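Local coordinates for protein beta-L-arabinobiosidase (Bacteroides thetaiotaomicron, PDB 5MQR) that probably hydrolyses glycosidic bonds of plant pectin, acting on arabinose-containing chains, and may have exo-alpha-sialidase activity, at residues Asp729-Ile732 with His733-Arg737; Asp769-Leu772 with Asp773-Asp777; Ala709-Ile712 with Gly713-Ile716; Ser751-Asn754 with Ala755-Leu759; Glu779-Tyr782 with Gln783-Glu786. All coordinates share one frame; numbering follows the deposited sequence.

Contact 1: Asp729-Ile732 with His733-Arg737; sequences DQII and HTWYR
This contact spans two turns of helix 726-737, part of the alpha-helical glycoside hydrolase domain, and it follows the i to i+4 spacing of an alpha-helix: D729 meets H733, and I732 meets Y736. The backbone evidence is three sound bonds, H733 N to D729 O, T734 N to Q730 O (2.7 Å) and Y736 N to I732 O (3.1 Å), with a weak fourth from W735 N to I731 O. The carbonyl of D729 does double duty, because its oxygen also lies over one face of the H733 imidazole, 3.3 Å from CG. R737 NH1 stands 3.6 Å above the opposite face, so the ring is held between a carbonyl and a guanidinium whose charge is paired with D773 and D777. The H733 ring also meets F770 of helix 768-788, their planes about 20° apart. With an alanine in place of H733, R737 NH1 and the F770 ring would probably lose the flat surface they pack on, and a gap would open beside D729 O. On the buried side, I732 has CG2 anti to its backbone N (CG1 takes chi1 -69°), which aims that methyl along the helix toward Y736. Y736 OH is hydrogen-bonded to E781 OE1. At the base of the same ring, CD1 lies 4.0 Å from I732 CG2, and I732 O sits in the ring plane, 3.3 Å from CD1.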
loop_
_atom_site.group_PDB
_atom_site.type_symbol
_atom_site.label_atom_id
_atom_site.label_comp_id
_atom_site.label_asym_id
_atom_site.label_seq_id
_atom_site.Cartn_x
_atom_site.Cartn_y
_atom_site.Cartn_z
ATOM N N ASP A 729 10.303 -30.659 -5.857
ATOM C CA ASP A 729 11.596 -31.340 -6.018
ATOM C C ASP A 729 11.397 -32.871 -6.033
ATOM O O ASP A 729 11.854 -33.563 -6.928
ATOM C CB ASP A 729 12.542 -31.007 -4.861
ATOM C CG ASP A 729 13.219 -29.640 -4.962
ATOM O OD1 ASP A 729 13.117 -28.870 -5.942
ATOM O OD2 ASP A 729 13.901 -29.358 -3.968
ATOM N N GLN A 730 10.684 -33.357 -5.022
ATOM C CA GLN A 730 10.424 -34.777 -4.822
ATOM C C GLN A 730 9.469 -35.370 -5.854
ATOM O O GLN A 730 9.725 -36.463 -6.368
ATOM C CB GLN A 730 9.930 -35.033 -3.386
ATOM C CG GLN A 730 11.047 -34.848 -2.359
ATOM C CD GLN A 730 10.644 -35.140 -0.927
ATOM O OE1 GLN A 730 9.869 -36.078 -0.645
ATOM N NE2 GLN A 730 11.170 -34.349 -0.006
ATOM N N ILE A 731 8.392 -34.641 -6.164
ATOM C CA ILE A 731 7.419 -35.046 -7.183
ATOM C C ILE A 731 8.087 -35.351 -8.509
ATOM O O ILE A 731 7.801 -36.376 -9.116
ATOM C CB ILE A 731 6.315 -33.985 -7.389
ATOM C CG1 ILE A 731 5.340 -34.002 -6.207
ATOM C CG2 ILE A 731 5.532 -34.219 -8.675
ATOM C CD1 ILE A 731 4.616 -32.675 -6.012
ATOM N N ILE A 732 8.940 -34.443 -8.956
ATOM C CA ILE A 732 9.732 -34.627 -10.159
ATOM C C ILE A 732 10.721 -35.789 -9.990
ATOM O O ILE A 732 10.756 -36.687 -10.842
ATOM C CB ILE A 732 10.449 -33.311 -10.569
ATOM C CG1 ILE A 732 9.400 -32.307 -11.051
ATOM C CG2 ILE A 732 11.497 -33.537 -11.664
ATOM C CD1 ILE A 732 9.918 -30.901 -11.152
ATOM N N HIS A 733 11.503 -35.800 -8.912
ATOM C CA HIS A 733 12.475 -36.891 -8.738
ATOM C C HIS A 733 11.783 -38.253 -8.658
ATOM O O HIS A 733 12.301 -39.224 -9.165
ATOM C CB HIS A 733 13.404 -36.658 -7.545
ATOM C CG HIS A 733 14.404 -35.556 -7.765
ATOM N ND1 HIS A 733 15.103 -34.963 -6.730
ATOM C CD2 HIS A 733 14.793 -34.915 -8.895
ATOM C CE1 HIS A 733 15.883 -34.011 -7.215
ATOM N NE2 HIS A 733 15.717 -33.968 -8.525
ATOM N N THR A 734 10.588 -38.301 -8.081
ATOM C CA THR A 734 9.812 -39.535 -8.011
ATOM C C THR A 734 9.481 -40.082 -9.419
ATOM O O THR A 734 9.644 -41.276 -9.665
ATOM C CB THR A 734 8.534 -39.298 -7.196
ATOM O OG1 THR A 734 8.883 -39.075 -5.823
ATOM C CG2 THR A 734 7.585 -40.466 -7.303
ATOM N N TRP A 735 9.036 -39.206 -10.328
ATOM C CA TRP A 735 8.784 -39.600 -11.716
ATOM C C TRP A 735 10.038 -40.120 -12.402
ATOM O O TRP A 735 9.958 -41.131 -13.105
ATOM C CB TRP A 735 8.172 -38.465 -12.565
ATOM C CG TRP A 735 6.710 -38.346 -12.447
ATOM C CD1 TRP A 735 6.021 -37.318 -11.882
ATOM C CD2 TRP A 735 5.733 -39.293 -12.885
ATOM N NE1 TRP A 735 4.675 -37.559 -11.944
ATOM C CE2 TRP A 735 4.470 -38.777 -12.542
ATOM C CE3 TRP A 735 5.802 -40.523 -13.532
ATOM C CZ2 TRP A 735 3.282 -39.448 -12.843
ATOM C CZ3 TRP A 735 4.625 -41.194 -13.817
ATOM C CH2 TRP A 735 3.386 -40.645 -13.490
ATOM N N TYR A 736 11.176 -39.457 -12.199
ATOM C CA TYR A 736 12.384 -39.761 -13.001
ATOM C C TYR A 736 13.359 -40.745 -12.354
ATOM O O TYR A 736 14.168 -41.361 -13.053
ATOM C CB TYR A 736 13.108 -38.476 -13.404
ATOM C CG TYR A 736 12.346 -37.699 -14.451
ATOM C CD1 TYR A 736 11.393 -36.750 -14.091
ATOM C CD2 TYR A 736 12.566 -37.921 -15.811
ATOM C CE1 TYR A 736 10.678 -36.040 -15.054
ATOM C CE2 TYR A 736 11.853 -37.223 -16.778
ATOM C CZ TYR A 736 10.920 -36.274 -16.397
ATOM O OH TYR A 736 10.219 -35.582 -17.342
ATOM N N ARG A 737 13.297 -40.878 -11.032
ATOM C CA ARG A 737 14.223 -41.736 -10.297
ATOM C C ARG A 737 13.543 -42.663 -9.301
ATOM O O ARG A 737 14.215 -43.367 -8.565
ATOM C CB ARG A 737 15.235 -40.855 -9.573
ATOM C CG ARG A 737 16.101 -40.058 -10.535
ATOM C CD ARG A 737 16.631 -38.805 -9.902
ATOM N NE ARG A 737 17.270 -37.949 -10.897
ATOM C CZ ARG A 737 17.998 -36.869 -10.622
ATOM N NH1 ARG A 737 18.184 -36.476 -9.371
ATOM N NH2 ARG A 737 18.548 -36.179 -11.614
#

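Contact 2: Asp769-Leu772 with Asp773-Asp777; sequences DFML and DMTKD
D769 meets D773 through its carbonyl, D769 O accepting D773 N at 3.1 Å; D773 CB rests on the same D769 O. Next, F770 lies side by side with M774, a selenomethionine, the two pointing the same way, and ring atom CE1 of F770 is 4.0 Å from M774 CG. The F770 carbonyl accepts a weak bond from M774 N and a hydrogen bond from a water, 2.9 Å from F770 O. That water also donates to D773 OD2 at 2.6 Å and stands over one face of the F770 ring. D773 can reach it because CG is anti to the backbone N (chi1 178°), and the same OD2 forms a salt bridge with R737. All this belongs to helix 768-788 of the glycoside hydrolase domain, which kinks here: neither K776 N nor D777 N bonds to the turn before. M774 N is shared, since besides its weak bond to F770 O it bonds M771 O at 3.1 Å, a three-residue spacing, while selenomethionine M771 packs its side chain on helix 820-839. L772 O gets a weak bond from T775 N, again three residues on. A second water mends the break, donating to L772 O at 3.0 Å and accepting from K776 N at 2.9 Å.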
loop_
_atom_site.group_PDB
_atom_site.type_symbol
_atom_site.label_atom_id
_atom_site.label_comp_id
_atom_site.label_asym_id
_atom_site.label_seq_id
_atom_site.Cartn_x
_atom_site.Cartn_y
_atom_site.Cartn_z
ATOM N N ASP A 769 20.975 -25.516 -9.659
ATOM C CA ASP A 769 21.464 -26.878 -9.385
ATOM C C ASP A 769 20.408 -27.976 -9.561
ATOM O O ASP A 769 20.760 -29.067 -9.997
ATOM C CB ASP A 769 22.074 -26.995 -7.987
ATOM C CG ASP A 769 23.304 -26.121 -7.805
ATOM O OD1 ASP A 769 24.084 -25.902 -8.766
ATOM O OD2 ASP A 769 23.478 -25.644 -6.674
ATOM N N PHE A 770 19.153 -27.702 -9.199
ATOM C CA PHE A 770 18.084 -28.659 -9.445
ATOM C C PHE A 770 17.908 -28.931 -10.963
ATOM O O PHE A 770 17.865 -30.100 -11.386
ATOM C CB PHE A 770 16.750 -28.192 -8.830
ATOM C CG PHE A 770 15.619 -29.139 -9.097
ATOM C CD1 PHE A 770 14.892 -29.065 -10.292
ATOM C CD2 PHE A 770 15.324 -30.155 -8.192
ATOM C CE1 PHE A 770 13.878 -29.978 -10.559
ATOM C CE2 PHE A 770 14.301 -31.050 -8.449
ATOM C CZ PHE A 770 13.581 -30.962 -9.637
HETATM N N MSE A 771 17.796 -27.849 -11.745
HETATM C CA MSE A 771 17.632 -27.900 -13.197
HETATM C C MSE A 771 18.826 -28.583 -13.833
HETATM O O MSE A 771 18.635 -29.504 -14.596
HETATM C CB MSE A 771 17.384 -26.496 -13.751
HETATM C CG MSE A 771 17.163 -26.378 -15.266
HETATM SE SE MSE A 771 18.930 -26.255 -16.153
HETATM C CE MSE A 771 19.455 -24.460 -15.510
ATOM N N LEU A 772 20.053 -28.170 -13.522
ATOM C CA LEU A 772 21.265 -28.766 -14.132
ATOM C C LEU A 772 21.349 -30.269 -13.863
ATOM O O LEU A 772 21.675 -31.060 -14.773
ATOM C CB LEU A 772 22.547 -28.075 -13.652
ATOM C CG LEU A 772 22.759 -26.596 -14.064
ATOM C CD1 LEU A 772 23.962 -25.957 -13.369
ATOM C CD2 LEU A 772 22.920 -26.465 -15.568
ATOM N N ASP A 773 21.007 -30.662 -12.633
ATOM C CA ASP A 773 20.999 -32.076 -12.232
ATOM C C ASP A 773 19.922 -32.943 -12.928
ATOM O O ASP A 773 20.074 -34.148 -12.989
ATOM C CB ASP A 773 20.883 -32.182 -10.698
ATOM C CG ASP A 773 20.815 -33.617 -10.205
ATOM O OD1 ASP A 773 21.865 -34.299 -10.136
ATOM O OD2 ASP A 773 19.682 -34.059 -9.911
HETATM N N MSE A 774 18.850 -32.325 -13.430
HETATM C CA MSE A 774 17.756 -33.023 -14.148
HETATM C C MSE A 774 17.961 -33.156 -15.653
HETATM O O MSE A 774 17.196 -33.846 -16.325
HETATM C CB MSE A 774 16.416 -32.290 -13.905
HETATM C CG MSE A 774 15.689 -32.798 -12.661
HETATM SE SE MSE A 774 15.174 -34.689 -12.803
HETATM C CE MSE A 774 13.957 -34.554 -14.357
ATOM N N THR A 775 18.994 -32.496 -16.179
ATOM C CA THR A 775 19.259 -32.399 -17.626
ATOM C C THR A 775 19.408 -33.781 -18.309
ATOM O O THR A 775 18.732 -34.041 -19.304
ATOM C CB THR A 775 20.456 -31.417 -17.861
ATOM O OG1 THR A 775 19.955 -30.066 -17.811
ATOM C CG2 THR A 775 21.157 -31.622 -19.125
ATOM N N LYS A 776 20.252 -34.659 -17.772
ATOM C CA LYS A 776 20.432 -35.991 -18.352
ATOM C C LYS A 776 19.144 -36.800 -18.381
ATOM O O LYS A 776 18.846 -37.424 -19.390
ATOM C CB LYS A 776 21.508 -36.787 -17.610
ATOM C CG LYS A 776 22.904 -36.240 -17.836
ATOM C CD LYS A 776 23.976 -37.175 -17.272
ATOM C CE LYS A 776 25.265 -36.425 -16.946
ATOM N NZ LYS A 776 26.447 -37.311 -17.174
ATOM N N ASP A 777 18.384 -36.741 -17.286
ATOM C CA ASP A 777 17.105 -37.433 -17.169
ATOM C C ASP A 777 16.136 -36.987 -18.252
ATOM O O ASP A 777 15.404 -37.821 -18.808
ATOM C CB ASP A 777 16.429 -37.191 -15.824
ATOM C CG ASP A 777 17.297 -37.561 -14.650
ATOM O OD1 ASP A 777 18.268 -36.792 -14.370
ATOM O OD2 ASP A 777 16.992 -38.589 -13.995
HETATM O O HOH W 1 17.601 -32.464 -9.795
HETATM O O HOH W 2 21.992 -33.946 -15.535
#

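Contact 3: Ala709-Ile712 with Gly713-Ile716; sequences ACAI and GHHI
A711 O is gripped by the backbone N of H715 at 2.9 Å, with an N-H...O angle of 164°, and is roofed by the imidazole of the same residue. The oxygen lies over one ring face, 3.3 Å from H715 CG and offset toward the rim, and I712 N is on that face too. The ring reaches this place with CG anti to its own carbonyl carbon (chi1 -62°), which folds the imidazole back along the helix to A711, whose CB is 3.8 Å from H715 NE2. Beyond the contact, NE2 is hydrogen-bonded to N1017 O, which fixes the ring's rotation. A serine in place of H715 would probably uncover A711 O and leave the N1017 carbonyl without this partner. A711 is the N-cap of helix 712-719, entered from a type I beta turn over A709-I712. In the first turn G713 N is served by a water at 3.0 Å, which donates to C710 O at 2.7 Å. I716 N, next after H715 N, bonds I712 O at 2.9 Å, and I716 CD1 packs 3.6 Å from I712 CG2. At this buried helix start, then, H715 N matches A711 O and water matches G713 N, while the H715 ring covers A711 O and no polar N-cap side chain is used.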
loop_
_atom_site.group_PDB
_atom_site.type_symbol
_atom_site.label_atom_id
_atom_site.label_comp_id
_atom_site.label_asym_id
_atom_site.label_seq_id
_atom_site.Cartn_x
_atom_site.Cartn_y
_atom_site.Cartn_z
ATOM N N ALA A 709 0.874 -40.246 -15.738
ATOM C CA ALA A 709 1.792 -39.278 -16.360
ATOM C C ALA A 709 1.166 -38.212 -17.243
ATOM O O ALA A 709 1.842 -37.275 -17.659
ATOM C CB ALA A 709 2.826 -40.015 -17.181
ATOM N N CYS A 710 -0.093 -38.399 -17.576
ATOM C CA CYS A 710 -0.777 -37.589 -18.583
ATOM C C CYS A 710 -0.610 -36.084 -18.393
ATOM O O CYS A 710 -0.244 -35.385 -19.345
ATOM C CB CYS A 710 -2.271 -37.952 -18.591
ATOM S SG CYS A 710 -3.214 -36.942 -19.731
ATOM N N ALA A 711 -0.851 -35.613 -17.164
ATOM C CA ALA A 711 -0.871 -34.172 -16.836
ATOM C C ALA A 711 0.349 -33.638 -16.047
ATOM O O ALA A 711 0.270 -32.570 -15.422
ATOM C CB ALA A 711 -2.162 -33.843 -16.081
ATOM N N ILE A 712 1.481 -34.337 -16.095
ATOM C CA ILE A 712 2.683 -33.888 -15.365
ATOM C C ILE A 712 3.063 -32.447 -15.717
ATOM O O ILE A 712 3.431 -31.672 -14.834
ATOM C CB ILE A 712 3.903 -34.812 -15.584
ATOM C CG1 ILE A 712 3.618 -36.222 -15.023
ATOM C CG2 ILE A 712 5.118 -34.220 -14.880
ATOM C CD1 ILE A 712 4.649 -37.256 -15.390
ATOM N N GLY A 713 2.999 -32.103 -17.006
ATOM C CA GLY A 713 3.303 -30.741 -17.466
ATOM C C GLY A 713 2.481 -29.663 -16.748
ATOM O O GLY A 713 3.040 -28.696 -16.241
ATOM N N HIS A 714 1.160 -29.876 -16.675
ATOM C CA HIS A 714 0.259 -29.051 -15.878
ATOM C C HIS A 714 0.645 -29.059 -14.396
ATOM O O HIS A 714 0.644 -27.997 -13.771
ATOM C CB HIS A 714 -1.202 -29.526 -15.989
ATOM C CG HIS A 714 -1.852 -29.269 -17.317
ATOM N ND1 HIS A 714 -1.725 -28.079 -18.003
ATOM C CD2 HIS A 714 -2.693 -30.033 -18.052
ATOM C CE1 HIS A 714 -2.447 -28.126 -19.108
ATOM N NE2 HIS A 714 -3.040 -29.304 -19.169
ATOM N N HIS A 715 0.940 -30.242 -13.834
ATOM C CA HIS A 715 1.337 -30.347 -12.413
ATOM C C HIS A 715 2.523 -29.448 -12.083
ATOM O O HIS A 715 2.531 -28.773 -11.057
ATOM C CB HIS A 715 1.656 -31.786 -11.984
ATOM C CG HIS A 715 0.490 -32.717 -12.098
ATOM N ND1 HIS A 715 0.630 -34.086 -12.115
ATOM C CD2 HIS A 715 -0.839 -32.471 -12.252
ATOM C CE1 HIS A 715 -0.565 -34.643 -12.248
ATOM N NE2 HIS A 715 -1.474 -33.683 -12.327
ATOM N N ILE A 716 3.508 -29.429 -12.970
ATOM C CA ILE A 716 4.709 -28.637 -12.750
ATOM C C ILE A 716 4.416 -27.156 -12.943
ATOM O O ILE A 716 4.879 -26.329 -12.154
ATOM C CB ILE A 716 5.865 -29.100 -13.651
ATOM C CG1 ILE A 716 6.248 -30.533 -13.279
ATOM C CG2 ILE A 716 7.062 -28.175 -13.513
ATOM C CD1 ILE A 716 7.083 -31.248 -14.313
HETATM O O HOH W 3 1.382 -33.186 -19.265
#

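Contact 4: Ser751-Asn754 with Ala755-Leu759; sequences SSWN and ADAVL
W753 O accepts A757 N at 3.0 Å, and N754 O accepts V758 N at 2.9 Å. Both are bonds four residues apart. V758 also lays CG2 against N754 O, 3.4 Å away, which shields that acceptor with a methyl group. Before them, N754 N finds its acceptor in S752 OG at 3.0 Å, with an N-H...O angle of 157°. This is an ST turn, and it leads into helix 754-765 of the glycoside hydrolase domain, with W753 at the N-cap position. Since the W753 side chain offers no acceptor there, other groups meet the needs of the first turn: D756 N is taken by N829 OD1 of helix 820-839. S752 OG and N754 ND2 both bond to E781 OE2. The W753 indole takes the crowded position between its backbone N and carbonyl carbon (chi1 71°), which lays ring atom CD1 beside D756. There D756 OD2 lies near the ring plane at the edge, 3.6 Å from W753 CD1, with carboxylate and ring planes 51° apart. D756 OD2 is also hydrogen-bonded to Y717 OH of helix 712-719. A757 CB rests 4.4 Å from W753 CD1.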
loop_
_atom_site.group_PDB
_atom_site.type_symbol
_atom_site.label_atom_id
_atom_site.label_comp_id
_atom_site.label_asym_id
_atom_site.label_seq_id
_atom_site.Cartn_x
_atom_site.Cartn_y
_atom_site.Cartn_z
ATOM N N SER A 751 2.071 -38.717 -23.799
ATOM C CA SER A 751 2.899 -37.687 -24.373
ATOM C C SER A 751 3.409 -36.768 -23.271
ATOM O O SER A 751 2.785 -36.632 -22.210
ATOM C CB SER A 751 2.119 -36.863 -25.397
ATOM O OG SER A 751 1.587 -37.670 -26.433
ATOM N N SER A 752 4.553 -36.145 -23.545
ATOM C CA SER A 752 5.268 -35.342 -22.547
ATOM C C SER A 752 5.741 -33.994 -23.081
ATOM O O SER A 752 6.376 -33.942 -24.153
ATOM C CB SER A 752 6.487 -36.122 -22.043
ATOM O OG SER A 752 7.288 -35.297 -21.224
ATOM N N TRP A 753 5.452 -32.928 -22.322
ATOM C CA TRP A 753 6.162 -31.644 -22.462
ATOM C C TRP A 753 6.995 -31.341 -21.235
ATOM O O TRP A 753 7.238 -30.193 -20.900
ATOM C CB TRP A 753 5.236 -30.485 -22.859
ATOM C CG TRP A 753 4.250 -29.928 -21.875
ATOM C CD1 TRP A 753 4.441 -28.874 -21.071
ATOM C CD2 TRP A 753 2.896 -30.349 -21.662
ATOM N NE1 TRP A 753 3.321 -28.611 -20.344
ATOM C CE2 TRP A 753 2.345 -29.496 -20.698
ATOM C CE3 TRP A 753 2.093 -31.349 -22.206
ATOM C CZ2 TRP A 753 1.035 -29.622 -20.243
ATOM C CZ3 TRP A 753 0.786 -31.474 -21.757
ATOM C CH2 TRP A 753 0.273 -30.624 -20.779
ATOM N N ASN A 754 7.546 -32.381 -20.623
ATOM C CA ASN A 754 8.168 -32.226 -19.311
ATOM C C ASN A 754 9.488 -31.493 -19.280
ATOM O O ASN A 754 9.807 -30.883 -18.253
ATOM C CB ASN A 754 8.316 -33.569 -18.622
ATOM C CG ASN A 754 6.981 -34.175 -18.266
ATOM O OD1 ASN A 754 5.959 -33.476 -18.131
ATOM N ND2 ASN A 754 6.963 -35.490 -18.153
ATOM N N ALA A 755 10.251 -31.537 -20.368
ATOM C CA ALA A 755 11.474 -30.743 -20.386
ATOM C C ALA A 755 11.120 -29.264 -20.416
ATOM O O ALA A 755 11.695 -28.483 -19.667
ATOM C CB ALA A 755 12.379 -31.111 -21.537
ATOM N N ASP A 756 10.145 -28.885 -21.237
ATOM C CA ASP A 756 9.601 -27.504 -21.182
ATOM C C ASP A 756 9.111 -27.138 -19.801
ATOM O O ASP A 756 9.389 -26.053 -19.353
ATOM C CB ASP A 756 8.481 -27.288 -22.192
ATOM C CG ASP A 756 7.731 -26.007 -21.980
ATOM O OD1 ASP A 756 8.150 -24.968 -22.544
ATOM O OD2 ASP A 756 6.700 -26.064 -21.264
ATOM N N ALA A 757 8.380 -28.034 -19.144
ATOM C CA ALA A 757 7.871 -27.774 -17.801
ATOM C C ALA A 757 8.975 -27.623 -16.742
ATOM O O ALA A 757 8.859 -26.775 -15.875
ATOM C CB ALA A 757 6.857 -28.841 -17.379
ATOM N N VAL A 758 10.032 -28.427 -16.815
ATOM C CA VAL A 758 11.161 -28.286 -15.898
ATOM C C VAL A 758 11.903 -26.952 -16.102
ATOM O O VAL A 758 12.262 -26.302 -15.111
ATOM C CB VAL A 758 12.126 -29.495 -15.967
ATOM C CG1 VAL A 758 13.459 -29.193 -15.281
ATOM C CG2 VAL A 758 11.471 -30.690 -15.317
ATOM N N LEU A 759 12.131 -26.539 -17.345
ATOM C CA LEU A 759 12.667 -25.213 -17.582
ATOM C C LEU A 759 11.689 -24.110 -17.058
ATOM O O LEU A 759 12.139 -23.140 -16.427
ATOM C CB LEU A 759 13.016 -25.014 -19.053
ATOM C CG LEU A 759 13.627 -23.654 -19.416
ATOM C CD1 LEU A 759 14.938 -23.442 -18.671
ATOM C CD2 LEU A 759 13.822 -23.531 -20.919
#

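Contact 5: Glu779-Tyr782 with Gln783-Glu786; sequences ETEY and QRWE
A single water joins three side chains here: it lies 2.7 Å from E781 OE2, to which it can donate, and accepts from R784 NH2 and W785 NE1, each at 2.9 Å. E781 and W785 lie side by side, E781 CG 4.1 Å from W785 CD1, while R784 crosses E781 obliquely and R784 NH2 is 3.9 Å from E781 CG. The bend of R784 at chi3 (45°) carries its NH1 over one face of the W785 indole, 3.4 Å above the plane. On another side of the helix, E786 OE2 meets the Y782 ring in plane at its edge, 3.6 Å from Y782 CE1, and a second water links that oxygen to Y782 OH. Beneath both clusters runs the backbone of helix 768-788, in which W785 N bonds E781 O and E786 N bonds Y782 O, each at 170°. Farther out, E781 is fixed by Y736, S752 and N754, and E786 by a salt bridge to R852. E781 OE2 and R784 NH2, 4.6 Å apart, form no direct salt bridge, so their opposite charges probably attract mainly through the water between them.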
loop_
_atom_site.group_PDB
_atom_site.type_symbol
_atom_site.label_atom_id
_atom_site.label_comp_id
_atom_site.label_asym_id
_atom_site.label_seq_id
_atom_site.Cartn_x
_atom_site.Cartn_y
_atom_site.Cartn_z
ATOM N N GLU A 779 17.045 -35.632 -21.207
ATOM C CA GLU A 779 17.581 -36.099 -22.511
ATOM C C GLU A 779 17.202 -37.535 -22.765
ATOM O O GLU A 779 16.797 -37.872 -23.870
ATOM C CB GLU A 779 19.117 -35.997 -22.604
ATOM C CG GLU A 779 19.671 -34.594 -22.549
ATOM C CD GLU A 779 21.193 -34.579 -22.458
ATOM O OE1 GLU A 779 21.823 -34.997 -23.442
ATOM O OE2 GLU A 779 21.737 -34.135 -21.407
ATOM N N THR A 780 17.366 -38.379 -21.749
ATOM C CA THR A 780 16.933 -39.767 -21.837
ATOM C C THR A 780 15.436 -39.846 -22.200
ATOM O O THR A 780 15.054 -40.615 -23.077
ATOM C CB THR A 780 17.204 -40.540 -20.521
ATOM O OG1 THR A 780 18.602 -40.483 -20.228
ATOM C CG2 THR A 780 16.737 -42.043 -20.623
ATOM N N GLU A 781 14.604 -39.039 -21.533
ATOM C CA GLU A 781 13.180 -38.988 -21.879
ATOM C C GLU A 781 12.962 -38.599 -23.355
ATOM O O GLU A 781 12.223 -39.294 -24.086
ATOM C CB GLU A 781 12.430 -38.022 -20.966
ATOM C CG GLU A 781 10.948 -37.897 -21.264
ATOM C CD GLU A 781 10.236 -36.933 -20.334
ATOM O OE1 GLU A 781 10.893 -36.032 -19.755
ATOM O OE2 GLU A 781 8.996 -37.071 -20.212
ATOM N N TYR A 782 13.594 -37.494 -23.771
ATOM C CA TYR A 782 13.440 -36.971 -25.128
ATOM C C TYR A 782 13.815 -38.043 -26.171
ATOM O O TYR A 782 13.048 -38.321 -27.092
ATOM C CB TYR A 782 14.294 -35.717 -25.331
ATOM C CG TYR A 782 14.017 -35.044 -26.645
ATOM C CD1 TYR A 782 14.537 -35.545 -27.838
ATOM C CD2 TYR A 782 13.211 -33.909 -26.709
ATOM C CE1 TYR A 782 14.250 -34.929 -29.041
ATOM C CE2 TYR A 782 12.936 -33.289 -27.912
ATOM C CZ TYR A 782 13.451 -33.798 -29.071
ATOM O OH TYR A 782 13.161 -33.176 -30.264
ATOM N N GLN A 783 14.987 -38.642 -26.000
ATOM C CA GLN A 783 15.507 -39.613 -26.954
ATOM C C GLN A 783 14.596 -40.853 -27.091
ATOM O O GLN A 783 14.506 -41.422 -28.185
ATOM C CB GLN A 783 16.962 -40.002 -26.613
ATOM C CG GLN A 783 17.978 -38.895 -26.908
ATOM C CD GLN A 783 19.395 -39.246 -26.450
ATOM O OE1 GLN A 783 20.002 -40.198 -26.942
ATOM N NE2 GLN A 783 19.931 -38.480 -25.512
ATOM N N ARG A 784 13.910 -41.231 -26.002
ATOM C CA ARG A 784 12.993 -42.362 -26.025
ATOM C C ARG A 784 11.825 -42.034 -26.952
ATOM O O ARG A 784 11.532 -42.810 -27.864
ATOM C CB ARG A 784 12.509 -42.750 -24.612
ATOM C CG ARG A 784 11.488 -43.886 -24.621
ATOM C CD ARG A 784 11.043 -44.337 -23.233
ATOM N NE ARG A 784 10.732 -43.252 -22.301
ATOM C CZ ARG A 784 9.663 -42.451 -22.368
ATOM N NH1 ARG A 784 8.776 -42.548 -23.355
ATOM N NH2 ARG A 784 9.491 -41.516 -21.445
ATOM N N TRP A 785 11.195 -40.877 -26.746
ATOM C CA TRP A 785 10.112 -40.448 -27.636
ATOM C C TRP A 785 10.552 -40.351 -29.101
ATOM O O TRP A 785 9.846 -40.786 -30.002
ATOM C CB TRP A 785 9.489 -39.116 -27.168
ATOM C CG TRP A 785 8.636 -39.273 -25.947
ATOM C CD1 TRP A 785 8.829 -38.689 -24.724
ATOM C CD2 TRP A 785 7.465 -40.073 -25.827
ATOM N NE1 TRP A 785 7.839 -39.085 -23.840
ATOM C CE2 TRP A 785 6.981 -39.919 -24.501
ATOM C CE3 TRP A 785 6.759 -40.894 -26.718
ATOM C CZ2 TRP A 785 5.840 -40.569 -24.037
ATOM C CZ3 TRP A 785 5.606 -41.561 -26.252
ATOM C CH2 TRP A 785 5.159 -41.384 -24.916
ATOM N N GLU A 786 11.717 -39.760 -29.317
ATOM C CA GLU A 786 12.317 -39.639 -30.646
ATOM C C GLU A 786 12.555 -40.993 -31.311
ATOM O O GLU A 786 12.319 -41.149 -32.486
ATOM C CB GLU A 786 13.649 -38.887 -30.546
ATOM C CG GLU A 786 14.307 -38.566 -31.873
ATOM C CD GLU A 786 15.528 -37.702 -31.666
ATOM O OE1 GLU A 786 16.526 -38.237 -31.142
ATOM O OE2 GLU A 786 15.474 -36.488 -31.992
HETATM O O HOH W 4 7.665 -39.250 -20.973
HETATM O O HOH W 5 13.350 -34.805 -32.351
#

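How the contacts relate
All five are local contacts along helices or at their starts in the helical glycoside hydrolase domain, but their surroundings differ. Contacts 1, 3 and 4 are buried and nest closely: I712 packs on W735, I716 on A757, and H714 meets W753 edge-to-face. Contacts 2 and 5 share helix 768-788 and have exposed residues as well as buried ones; waters bind backbone atoms around the kink in contact 2 but join side chains in contact 5. Contacts 3 and 4 are helix starts, where a turn or side-chain acceptor precedes the first helical bonds; the others lie within helices. Charge links contact 1 to contact 2, R737 bridging D773 and D777, whereas E781 of contact 5 gathers polar groups from contacts 1 and 4.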